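Local atomic coordinates of novel immune-type receptor 11 (Ictalurus punctatus, PDB entry 2QTE), a protein that probably acts as a cell-surface immune receptor through an immunoglobulin V-type extracellular domain, belonging to a bony-fish family of which one member mediates allogeneic recognition. Residues Gln44-Tyr49 with Tyr56-Gly61; Asp64-Met69 with Leu78-Ala83; Gly88-Cys93 with Gly106-Phe111. The protein carries 1 engineered substitution. All blocks are in the same frame, centred on the assembly; numbering follows the deposited sequence.

Interaction 1: residues Gln44-Tyr49 with Tyr56-Gly61; sequences QYFVRY and YKFAEG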
loop_
_atom_site.group_PDB
_atom_site.type_symbol
_atom_site.label_atom_id
_atom_site.label_comp_id
_atom_site.label_asym_id
_atom_site.label_seq_id
_atom_site.Cartn_x
_atom_site.Cartn_y
_atom_site.Cartn_z
ATOM N N GLN A 44 -5.494 3.567 0.167
ATOM C CA GLN A 44 -6.028 4.175 1.377
ATOM C C GLN A 44 -6.556 3.125 2.342
ATOM O O GLN A 44 -7.201 2.220 1.922
ATOM C CB GLN A 44 -7.241 4.992 0.988
ATOM C CG GLN A 44 -7.070 6.460 1.035
ATOM C CD GLN A 44 -8.311 7.067 0.505
ATOM O OE1 GLN A 44 -8.541 7.028 -0.702
ATOM N NE2 GLN A 44 -9.194 7.524 1.404
ATOM N N TYR A 45 -6.360 3.329 3.633
ATOM C CA TYR A 45 -7.046 2.578 4.675
ATOM C C TYR A 45 -8.553 2.523 4.421
ATOM O O TYR A 45 -9.207 3.554 4.226
ATOM C CB TYR A 45 -6.756 3.229 6.051
ATOM C CG TYR A 45 -7.844 3.068 7.103
ATOM C CD1 TYR A 45 -8.093 1.841 7.696
ATOM C CD2 TYR A 45 -8.594 4.157 7.529
ATOM C CE1 TYR A 45 -9.097 1.719 8.663
ATOM C CE2 TYR A 45 -9.573 4.037 8.480
ATOM C CZ TYR A 45 -9.822 2.814 9.037
ATOM O OH TYR A 45 -10.820 2.706 9.999
ATOM N N PHE A 46 -9.077 1.298 4.426
ATOM C CA PHE A 46 -10.444 1.005 4.028
ATOM C C PHE A 46 -11.269 0.565 5.195
ATOM O O PHE A 46 -12.368 1.079 5.422
ATOM C CB PHE A 46 -10.441 -0.072 2.916
ATOM C CG PHE A 46 -11.784 -0.372 2.358
ATOM C CD1 PHE A 46 -12.616 0.652 1.958
ATOM C CD2 PHE A 46 -12.220 -1.686 2.209
ATOM C CE1 PHE A 46 -13.890 0.372 1.441
ATOM C CE2 PHE A 46 -13.482 -1.974 1.691
ATOM C CZ PHE A 46 -14.297 -0.947 1.287
ATOM N N VAL A 47 -10.760 -0.428 5.927
ATOM C CA VAL A 47 -11.474 -1.009 7.069
ATOM C C VAL A 47 -10.451 -1.636 8.004
ATOM O O VAL A 47 -9.553 -2.278 7.542
ATOM C CB VAL A 47 -12.585 -2.043 6.635
ATOM C CG1 VAL A 47 -12.039 -3.139 5.746
ATOM C CG2 VAL A 47 -13.268 -2.654 7.820
ATOM N N ARG A 48 -10.571 -1.400 9.308
ATOM C CA ARG A 48 -9.613 -1.910 10.270
ATOM C C ARG A 48 -10.233 -2.903 11.240
ATOM O O ARG A 48 -11.440 -2.919 11.461
ATOM C CB ARG A 48 -8.888 -0.786 11.041
ATOM C CG ARG A 48 -9.779 0.086 11.869
ATOM C CD ARG A 48 -9.034 1.379 12.272
ATOM N NE ARG A 48 -9.935 2.376 12.857
ATOM C CZ ARG A 48 -10.167 2.525 14.155
ATOM N NH1 ARG A 48 -11.011 3.465 14.567
ATOM N NH2 ARG A 48 -9.557 1.742 15.038
ATOM N N TYR A 49 -9.388 -3.748 11.803
ATOM C CA TYR A 49 -9.809 -4.561 12.932
ATOM C C TYR A 49 -10.194 -3.636 14.084
ATOM O O TYR A 49 -9.623 -2.555 14.262
ATOM C CB TYR A 49 -8.691 -5.515 13.338
ATOM C CG TYR A 49 -9.047 -6.318 14.536
ATOM C CD1 TYR A 49 -8.942 -5.766 15.818
ATOM C CD2 TYR A 49 -9.531 -7.625 14.399
ATOM C CE1 TYR A 49 -9.296 -6.493 16.945
ATOM C CE2 TYR A 49 -9.872 -8.382 15.514
ATOM C CZ TYR A 49 -9.747 -7.800 16.793
ATOM O OH TYR A 49 -10.094 -8.527 17.905
ATOM N N TYR A 56 -14.716 -5.088 13.557
ATOM C CA TYR A 56 -14.113 -4.335 12.479
ATOM C C TYR A 56 -14.849 -3.018 12.272
ATOM O O TYR A 56 -16.032 -2.909 12.631
ATOM C CB TYR A 56 -14.127 -5.183 11.210
ATOM C CG TYR A 56 -15.523 -5.581 10.705
ATOM C CD1 TYR A 56 -16.233 -4.784 9.798
ATOM C CD2 TYR A 56 -16.134 -6.779 11.136
ATOM C CE1 TYR A 56 -17.524 -5.208 9.335
ATOM C CE2 TYR A 56 -17.376 -7.164 10.699
ATOM C CZ TYR A 56 -18.091 -6.365 9.808
ATOM O OH TYR A 56 -19.350 -6.817 9.384
ATOM N N LYS A 57 -14.165 -2.043 11.674
ATOM C CA LYS A 57 -14.718 -0.707 11.507
ATOM C C LYS A 57 -14.224 -0.104 10.221
ATOM O O LYS A 57 -13.008 0.034 10.018
ATOM C CB LYS A 57 -14.312 0.187 12.712
ATOM C CG LYS A 57 -14.972 1.539 12.782
ATOM C CD LYS A 57 -14.155 2.534 13.608
ATOM C CE LYS A 57 -14.755 3.937 13.424
ATOM N NZ LYS A 57 -14.525 4.496 12.043
ATOM N N PHE A 58 -15.152 0.284 9.360
ATOM C CA PHE A 58 -14.823 0.958 8.102
ATOM C C PHE A 58 -14.340 2.369 8.275
ATOM O O PHE A 58 -14.573 2.986 9.300
ATOM C CB PHE A 58 -16.009 0.927 7.093
ATOM C CG PHE A 58 -16.250 -0.433 6.526
ATOM C CD1 PHE A 58 -15.515 -0.876 5.463
ATOM C CD2 PHE A 58 -17.165 -1.287 7.119
ATOM C CE1 PHE A 58 -15.696 -2.176 4.965
ATOM C CE2 PHE A 58 -17.379 -2.569 6.620
ATOM C CZ PHE A 58 -16.622 -3.014 5.555
ATOM N N ALA A 59 -13.682 2.890 7.251
ATOM C CA ALA A 59 -13.175 4.252 7.316
ATOM C C ALA A 59 -14.372 5.114 7.585
ATOM O O ALA A 59 -15.470 4.834 7.099
ATOM C CB ALA A 59 -12.527 4.659 6.015
ATOM N N GLU A 60 -14.152 6.152 8.382
ATOM C CA GLU A 60 -15.166 7.132 8.701
ATOM C C GLU A 60 -15.709 7.634 7.363
ATOM O O GLU A 60 -14.927 7.886 6.436
ATOM C CB GLU A 60 -14.498 8.280 9.473
ATOM C CG GLU A 60 -15.468 9.212 10.151
ATOM C CD GLU A 60 -15.848 8.762 11.566
ATOM O OE1 GLU A 60 -16.645 9.507 12.193
ATOM O OE2 GLU A 60 -15.356 7.692 12.046
ATOM N N GLY A 61 -17.034 7.745 7.239
ATOM C CA GLY A 61 -17.605 8.334 6.025
ATOM C C GLY A 61 -17.546 7.433 4.803
ATOM O O GLY A 61 -17.821 7.872 3.671
HETATM O O HOH W 1 -11.555 4.531 11.398
#
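Val47 and Phe58 form a non-hydrogen-bonded antiparallel pair in the C'-C'' hairpin of the immunoglobulin V-set sandwich. Val47 CG2, anti to its backbone N, sits 3.8 Å from the Phe58 ring centroid and only 13° off the ring normal, which defines a CH-pi contact over the centre of that face. Packing is tight here, with Val47 CB 3.4 Å from Phe58 CD1. The edge of the same ring is turned toward the face of Phe46, planes 73° apart: an edge-to-face pair. Backbone bonds from Arg48 N to Lys57 O, Lys57 N to Arg48 O and Ala59 N to Phe46 O set the register.

On the other face Arg48 and Lys57 run side by side, Arg48 NH1 3.4 Å from Lys57 CD. A water accepts from Arg48 NE and Lys57 NZ, which probably eases the repulsion between Arg48 NH1 and Lys57 NZ, 4.4 Å apart; NZ also donates to Phe58 O and makes a weak salt-bridging bond to Glu60 OE2.

Further out, Phe46 and Val47 both face Trp34 in a classic beta bulge, and Ile99 and Ile100 of the second subunit pack on Arg48 and Tyr45. On the Tyr45 ring, CE2 lies 3.9 Å from Ala59 CB.

Interaction 2: residues Asp64-Met69 with Leu78-Ala83; sequences DSRFSM and LNIIGA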
loop_
_atom_site.group_PDB
_atom_site.type_symbol
_atom_site.label_atom_id
_atom_site.label_comp_id
_atom_site.label_asym_id
_atom_site.label_seq_id
_atom_site.Cartn_x
_atom_site.Cartn_y
_atom_site.Cartn_z
ATOM N N ASP A 64 -21.363 2.613 2.489
ATOM C CA ASP A 64 -21.747 1.507 1.586
ATOM C C ASP A 64 -21.925 0.143 2.252
ATOM O O ASP A 64 -20.964 -0.651 2.398
ATOM C CB ASP A 64 -20.809 1.372 0.390
ATOM C CG ASP A 64 -21.480 0.644 -0.782
ATOM O OD1 ASP A 64 -22.211 -0.319 -0.511
ATOM O OD2 ASP A 64 -21.300 1.041 -1.960
ATOM N N SER A 65 -23.174 -0.159 2.540
ATOM C CA SER A 65 -23.521 -1.302 3.350
ATOM C C SER A 65 -23.486 -2.615 2.567
ATOM O O SER A 65 -23.900 -3.651 3.101
ATOM C CB SER A 65 -24.893 -1.055 3.971
ATOM O OG SER A 65 -24.695 -0.184 5.082
ATOM N N ARG A 66 -22.978 -2.584 1.314
ATOM C CA ARG A 66 -22.691 -3.829 0.571
ATOM C C ARG A 66 -21.486 -4.587 1.148
ATOM O O ARG A 66 -21.425 -5.802 1.006
ATOM C CB ARG A 66 -22.494 -3.594 -0.934
ATOM C CG ARG A 66 -23.849 -3.276 -1.706
ATOM C CD ARG A 66 -23.636 -2.796 -3.158
ATOM N NE ARG A 66 -22.515 -1.892 -3.163
ATOM C CZ ARG A 66 -21.362 -2.149 -3.761
ATOM N NH1 ARG A 66 -20.368 -1.257 -3.645
ATOM N NH2 ARG A 66 -21.212 -3.267 -4.472
ATOM N N PHE A 67 -20.542 -3.856 1.761
ATOM C CA PHE A 67 -19.348 -4.443 2.367
ATOM C C PHE A 67 -19.598 -4.891 3.789
ATOM O O PHE A 67 -20.358 -4.250 4.528
ATOM C CB PHE A 67 -18.162 -3.460 2.355
ATOM C CG PHE A 67 -17.642 -3.146 0.945
ATOM C CD1 PHE A 67 -18.412 -2.393 0.054
ATOM C CD2 PHE A 67 -16.427 -3.596 0.535
ATOM C CE1 PHE A 67 -17.931 -2.108 -1.280
ATOM C CE2 PHE A 67 -15.921 -3.318 -0.763
ATOM C CZ PHE A 67 -16.670 -2.580 -1.666
ATOM N N SER A 68 -18.916 -5.968 4.179
ATOM C CA SER A 68 -18.946 -6.493 5.549
ATOM C C SER A 68 -17.666 -7.261 5.690
ATOM O O SER A 68 -16.850 -7.286 4.763
ATOM C CB SER A 68 -20.131 -7.422 5.805
ATOM O OG SER A 68 -20.161 -8.507 4.902
ATOM N N MET A 69 -17.452 -7.839 6.857
ATOM C CA MET A 69 -16.299 -8.692 7.072
ATOM C C MET A 69 -16.701 -9.884 7.898
ATOM O O MET A 69 -17.703 -9.861 8.608
ATOM C CB MET A 69 -15.202 -7.933 7.826
ATOM C CG MET A 69 -14.535 -6.820 7.061
ATOM S SD MET A 69 -12.921 -6.318 7.687
ATOM C CE MET A 69 -12.036 -7.760 7.159
ATOM N N LEU A 78 -12.897 -9.906 3.827
ATOM C CA LEU A 78 -13.740 -8.817 3.394
ATOM C C LEU A 78 -14.809 -9.377 2.410
ATOM O O LEU A 78 -14.453 -10.063 1.480
ATOM C CB LEU A 78 -12.811 -7.795 2.723
ATOM C CG LEU A 78 -13.323 -6.457 2.191
ATOM C CD1 LEU A 78 -13.986 -5.643 3.278
ATOM C CD2 LEU A 78 -12.120 -5.719 1.585
ATOM N N ASN A 79 -16.100 -9.116 2.625
ATOM C CA ASN A 79 -17.142 -9.573 1.701
ATOM C C ASN A 79 -17.802 -8.379 1.000
ATOM O O ASN A 79 -17.848 -7.285 1.551
ATOM C CB ASN A 79 -18.239 -10.284 2.442
ATOM C CG ASN A 79 -17.717 -11.224 3.498
ATOM O OD1 ASN A 79 -16.991 -12.148 3.160
ATOM N ND2 ASN A 79 -18.078 -11.006 4.762
ATOM N N ILE A 80 -18.278 -8.599 -0.219
ATOM C CA ILE A 80 -19.175 -7.660 -0.909
ATOM C C ILE A 80 -20.416 -8.441 -1.338
ATOM O O ILE A 80 -20.275 -9.519 -1.922
ATOM C CB ILE A 80 -18.572 -7.042 -2.194
ATOM C CG1 ILE A 80 -17.186 -6.415 -1.963
ATOM C CG2 ILE A 80 -19.451 -5.924 -2.669
ATOM C CD1 ILE A 80 -16.060 -7.418 -1.761
ATOM N N ILE A 81 -21.620 -7.940 -1.031
ATOM C CA ILE A 81 -22.814 -8.585 -1.578
ATOM C C ILE A 81 -23.257 -7.694 -2.759
ATOM O O ILE A 81 -23.510 -6.508 -2.577
ATOM C CB ILE A 81 -23.902 -8.944 -0.493
ATOM C CG1 ILE A 81 -23.399 -10.129 0.388
ATOM C CG2 ILE A 81 -25.236 -9.472 -1.152
ATOM C CD1 ILE A 81 -24.136 -10.303 1.715
ATOM N N GLY A 82 -23.316 -8.236 -3.963
ATOM C CA GLY A 82 -23.757 -7.431 -5.123
ATOM C C GLY A 82 -22.711 -6.483 -5.674
ATOM O O GLY A 82 -22.911 -5.263 -5.666
ATOM N N ALA A 83 -21.596 -7.042 -6.169
ATOM C CA ALA A 83 -20.450 -6.261 -6.737
ATOM C C ALA A 83 -20.822 -5.247 -7.837
ATOM O O ALA A 83 -21.704 -5.522 -8.683
ATOM C CB ALA A 83 -19.391 -7.235 -7.255
#
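Phe67 and Ile80 carry the tightly packed half of this contact, on the face of the sheet that looks into the core. Ile80 CG1 lies over one face of the Phe67 ring, offset toward the rim, 3.6 Å from Phe67 CE2 and 25° off the normal measured from the ring centroid. Leu78 CD1 approaches the same ring at its edge and also reaches Met69 CG at 4.0 Å, so a single methyl bridges two neighbours on the opposite strand. Phe46 and Phe62 meet the Phe67 ring edge-to-face and extend the cluster.

The other face is polar and more open to solvent. Ser68 and Asn79 form a hydrogen-bonded pair, with Ser68 N donating to Asn79 O and Asn79 N to Ser68 O. Their side chains add a longer bond, Asn79 ND2 to Ser68 OG at 3.3 Å, nearly straight at 165° and with OG in the amide plane. Thr18 holds the other end of that amide, through OD1.

Just beyond the last bridged pair, Arg66 O accepts from Ile81 N. Chi3 of -41° swings NE out of line with the extended start of the Arg66 chain, and the guanidinium then uses two branches: NH1 forms a salt bridge with Asp64 OD2 at 3.0 Å, whereas NH2 donates to Gly82 O at 2.9 Å. Asp64 OD1 accepts from Arg66 N, closing an Asx turn, so one carboxylate grips both ends of the residue. NH2 has a further salt bridge to Asp87, and the two aspartates would be expected to balance the guanidinium charge. Together the paired strands make the D-E hairpin, and the link from Arg66 to Asp87 is the arginine-aspartate salt bridge familiar at the base of immunoglobulin V domains.

Interaction 3: residues Gly88-Cys93 with Gly106-Phe111; sequences GGEYFC and GTRLQF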
loop_
_atom_site.group_PDB
_atom_site.type_symbol
_atom_site.label_atom_id
_atom_site.label_comp_id
_atom_site.label_asym_id
_atom_site.label_seq_id
_atom_site.Cartn_x
_atom_site.Cartn_y
_atom_site.Cartn_z
ATOM N N GLY A 88 -14.019 -2.624 -8.353
ATOM C CA GLY A 88 -12.770 -3.140 -8.967
ATOM C C GLY A 88 -11.542 -2.439 -8.368
ATOM O O GLY A 88 -11.607 -1.298 -8.021
ATOM N N GLY A 89 -10.420 -3.132 -8.214
ATOM C CA GLY A 89 -9.205 -2.471 -7.719
ATOM C C GLY A 89 -8.385 -3.464 -6.934
ATOM O O GLY A 89 -8.656 -4.653 -7.002
ATOM N N GLU A 90 -7.410 -2.982 -6.164
ATOM C CA GLU A 90 -6.593 -3.932 -5.392
ATOM C C GLU A 90 -6.830 -3.682 -3.917
ATOM O O GLU A 90 -7.017 -2.535 -3.500
ATOM C CB GLU A 90 -5.105 -3.875 -5.792
ATOM C CG GLU A 90 -4.877 -3.946 -7.317
ATOM C CD GLU A 90 -3.441 -4.030 -7.770
ATOM O OE1 GLU A 90 -2.580 -3.229 -7.305
ATOM O OE2 GLU A 90 -3.170 -4.880 -8.641
ATOM N N TYR A 91 -6.836 -4.774 -3.141
ATOM C CA TYR A 91 -7.110 -4.726 -1.740
ATOM C C TYR A 91 -5.998 -5.514 -1.073
ATOM O O TYR A 91 -5.786 -6.701 -1.388
ATOM C CB TYR A 91 -8.472 -5.380 -1.403
ATOM C CG TYR A 91 -9.686 -4.667 -2.013
ATOM C CD1 TYR A 91 -9.991 -4.789 -3.386
ATOM C CD2 TYR A 91 -10.540 -3.908 -1.213
ATOM C CE1 TYR A 91 -11.128 -4.113 -3.954
ATOM C CE2 TYR A 91 -11.700 -3.270 -1.762
ATOM C CZ TYR A 91 -11.974 -3.380 -3.113
ATOM O OH TYR A 91 -13.106 -2.737 -3.621
ATOM N N PHE A 92 -5.333 -4.849 -0.146
ATOM C CA PHE A 92 -4.150 -5.388 0.516
ATOM C C PHE A 92 -4.465 -5.485 2.007
ATOM O O PHE A 92 -4.966 -4.537 2.595
ATOM C CB PHE A 92 -2.955 -4.417 0.365
ATOM C CG PHE A 92 -2.739 -3.888 -1.020
ATOM C CD1 PHE A 92 -2.468 -4.766 -2.090
ATOM C CD2 PHE A 92 -2.810 -2.517 -1.266
ATOM C CE1 PHE A 92 -2.244 -4.305 -3.371
ATOM C CE2 PHE A 92 -2.631 -1.999 -2.609
ATOM C CZ PHE A 92 -2.316 -2.892 -3.655
ATOM N N CYS A 93 -4.145 -6.615 2.619
ATOM C CA CYS A 93 -4.320 -6.804 4.031
ATOM C C CYS A 93 -2.956 -6.653 4.658
ATOM O O CYS A 93 -2.020 -7.283 4.250
ATOM C CB CYS A 93 -4.880 -8.193 4.304
ATOM S SG CYS A 93 -5.379 -8.442 5.977
ATOM N N GLY A 106 -3.324 -10.114 -0.635
ATOM C CA GLY A 106 -4.150 -9.119 -1.321
ATOM C C GLY A 106 -4.848 -9.721 -2.501
ATOM O O GLY A 106 -4.525 -10.831 -2.917
ATOM N N THR A 107 -5.792 -8.981 -3.071
ATOM C CA THR A 107 -6.589 -9.495 -4.164
ATOM C C THR A 107 -6.742 -8.372 -5.134
ATOM O O THR A 107 -6.970 -7.242 -4.757
ATOM C CB THR A 107 -7.992 -9.940 -3.665
ATOM O OG1 THR A 107 -7.842 -11.084 -2.831
ATOM C CG2 THR A 107 -8.922 -10.307 -4.817
ATOM N N ARG A 108 -6.616 -8.701 -6.405
ATOM C CA ARG A 108 -6.934 -7.783 -7.457
ATOM C C ARG A 108 -8.310 -8.191 -7.970
ATOM O O ARG A 108 -8.452 -9.243 -8.578
ATOM C CB ARG A 108 -5.949 -7.898 -8.591
ATOM C CG ARG A 108 -6.320 -6.891 -9.735
ATOM C CD ARG A 108 -5.083 -6.511 -10.567
ATOM N NE ARG A 108 -4.449 -7.721 -11.098
ATOM C CZ ARG A 108 -4.895 -8.401 -12.152
ATOM N NH1 ARG A 108 -5.961 -8.004 -12.825
ATOM N NH2 ARG A 108 -4.256 -9.476 -12.544
ATOM N N LEU A 109 -9.304 -7.372 -7.682
ATOM C CA LEU A 109 -10.664 -7.650 -8.068
ATOM C C LEU A 109 -10.943 -6.974 -9.386
ATOM O O LEU A 109 -10.769 -5.759 -9.543
ATOM C CB LEU A 109 -11.632 -7.180 -6.960
ATOM C CG LEU A 109 -13.125 -7.519 -7.127
ATOM C CD1 LEU A 109 -13.381 -9.004 -6.825
ATOM C CD2 LEU A 109 -13.940 -6.625 -6.199
ATOM N N GLN A 110 -11.394 -7.770 -10.354
ATOM C CA GLN A 110 -11.570 -7.243 -11.686
ATOM C C GLN A 110 -12.855 -7.768 -12.287
ATOM O O GLN A 110 -13.411 -8.789 -11.871
ATOM C CB GLN A 110 -10.385 -7.636 -12.585
ATOM C CG GLN A 110 -10.455 -9.091 -13.065
ATOM C CD GLN A 110 -9.299 -9.472 -13.959
ATOM O OE1 GLN A 110 -8.623 -8.595 -14.502
ATOM N NE2 GLN A 110 -9.055 -10.790 -14.102
ATOM N N PHE A 111 -13.317 -7.008 -13.257
ATOM C CA PHE A 111 -14.379 -7.431 -14.105
ATOM C C PHE A 111 -13.864 -7.736 -15.511
ATOM O O PHE A 111 -12.730 -7.340 -15.854
ATOM C CB PHE A 111 -15.411 -6.330 -14.112
ATOM C CG PHE A 111 -16.058 -6.110 -12.753
ATOM C CD1 PHE A 111 -17.336 -6.596 -12.489
ATOM C CD2 PHE A 111 -15.372 -5.425 -11.740
ATOM C CE1 PHE A 111 -17.929 -6.389 -11.236
ATOM C CE2 PHE A 111 -15.955 -5.217 -10.486
ATOM C CZ PHE A 111 -17.237 -5.699 -10.237
ATOM O OXT PHE A 111 -14.653 -8.383 -16.231
#
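The F-G hairpin of the V-set fold pairs Tyr91 with Thr107 and Gly89 with Leu109, and it includes most of the D-x-G-x-Y-x-C signature that leads to the disulfide cysteine, Cys93. Four backbone bonds define the antiparallel register. Tyr91 N donates to Thr107 O at 3.0 Å and Thr107 N to Tyr91 O at 2.8 Å; two residues away along each strand, Gly89 and Leu109 exchange an equivalent pair. At the non-hydrogen-bonded pair, Phe92 CA lies 4.2 Å from Gly106 CA.

On the core-facing side, Tyr91 presents CE1 to Leu109 CB at 4.3 Å, a modest apolar contact, while Thr107 O lies at the edge of the ring. The phenol is fixed from beyond the hairpin: Tyr91 OH is hydrogen-bonded to Asp87 O, the tyrosine corner of this fold. Cys93, two residues further on, is joined to Cys21, which ties strand F to the opposite sheet.

On the reverse face Glu90 and Arg108 run alongside each other outward from the sheet. Arg108 CG, anti to its backbone N (chi1 180°), comes 4.1 Å from Glu90 CG. Glu90 OE2 touches the aliphatic part of the arginine, 3.2 Å from Arg108 CD, but its salt bridge to Arg108 NE is long at 4.0 Å, and the carboxylate and guanidinium planes are 47° apart. This is therefore flank-to-flank packing with a distant charge attraction. The stronger partner of Glu90 is Gln37 of the second subunit, hydrogen-bonded to OE1; Phe92 packs on Pro43 and Arg108 on Phe39 of that subunit, so this face takes part in the dimer contact. At the C-terminal end of the hairpin, the Phe111 ring turns its edge toward the backbone of Gly88, with Phe111 CE2 3.9 Å from Gly88 N.

How the interactions relate
From the N terminus, interaction 1 closes the loop between Tyr49 and Tyr56, interaction 2 closes the hairpin turning between Met69 and Leu78, and interaction 3 closes the long hairpin between Cys93 and Gly106. Each pair of segments is complete before the next begins, so the three run in series without nesting or crossing. Interactions 1 and 3 belong to the same six-stranded sheet, lie about 16 Å apart between centres, and both touch the second subunit; interaction 2 belongs to the opposing three-stranded sheet. Their side chains converge between the sheets: Phe46 CZ lies 3.5 Å from Phe67 CD2, and Leu78 CD2 lies 3.7 Å from Tyr91 CD2.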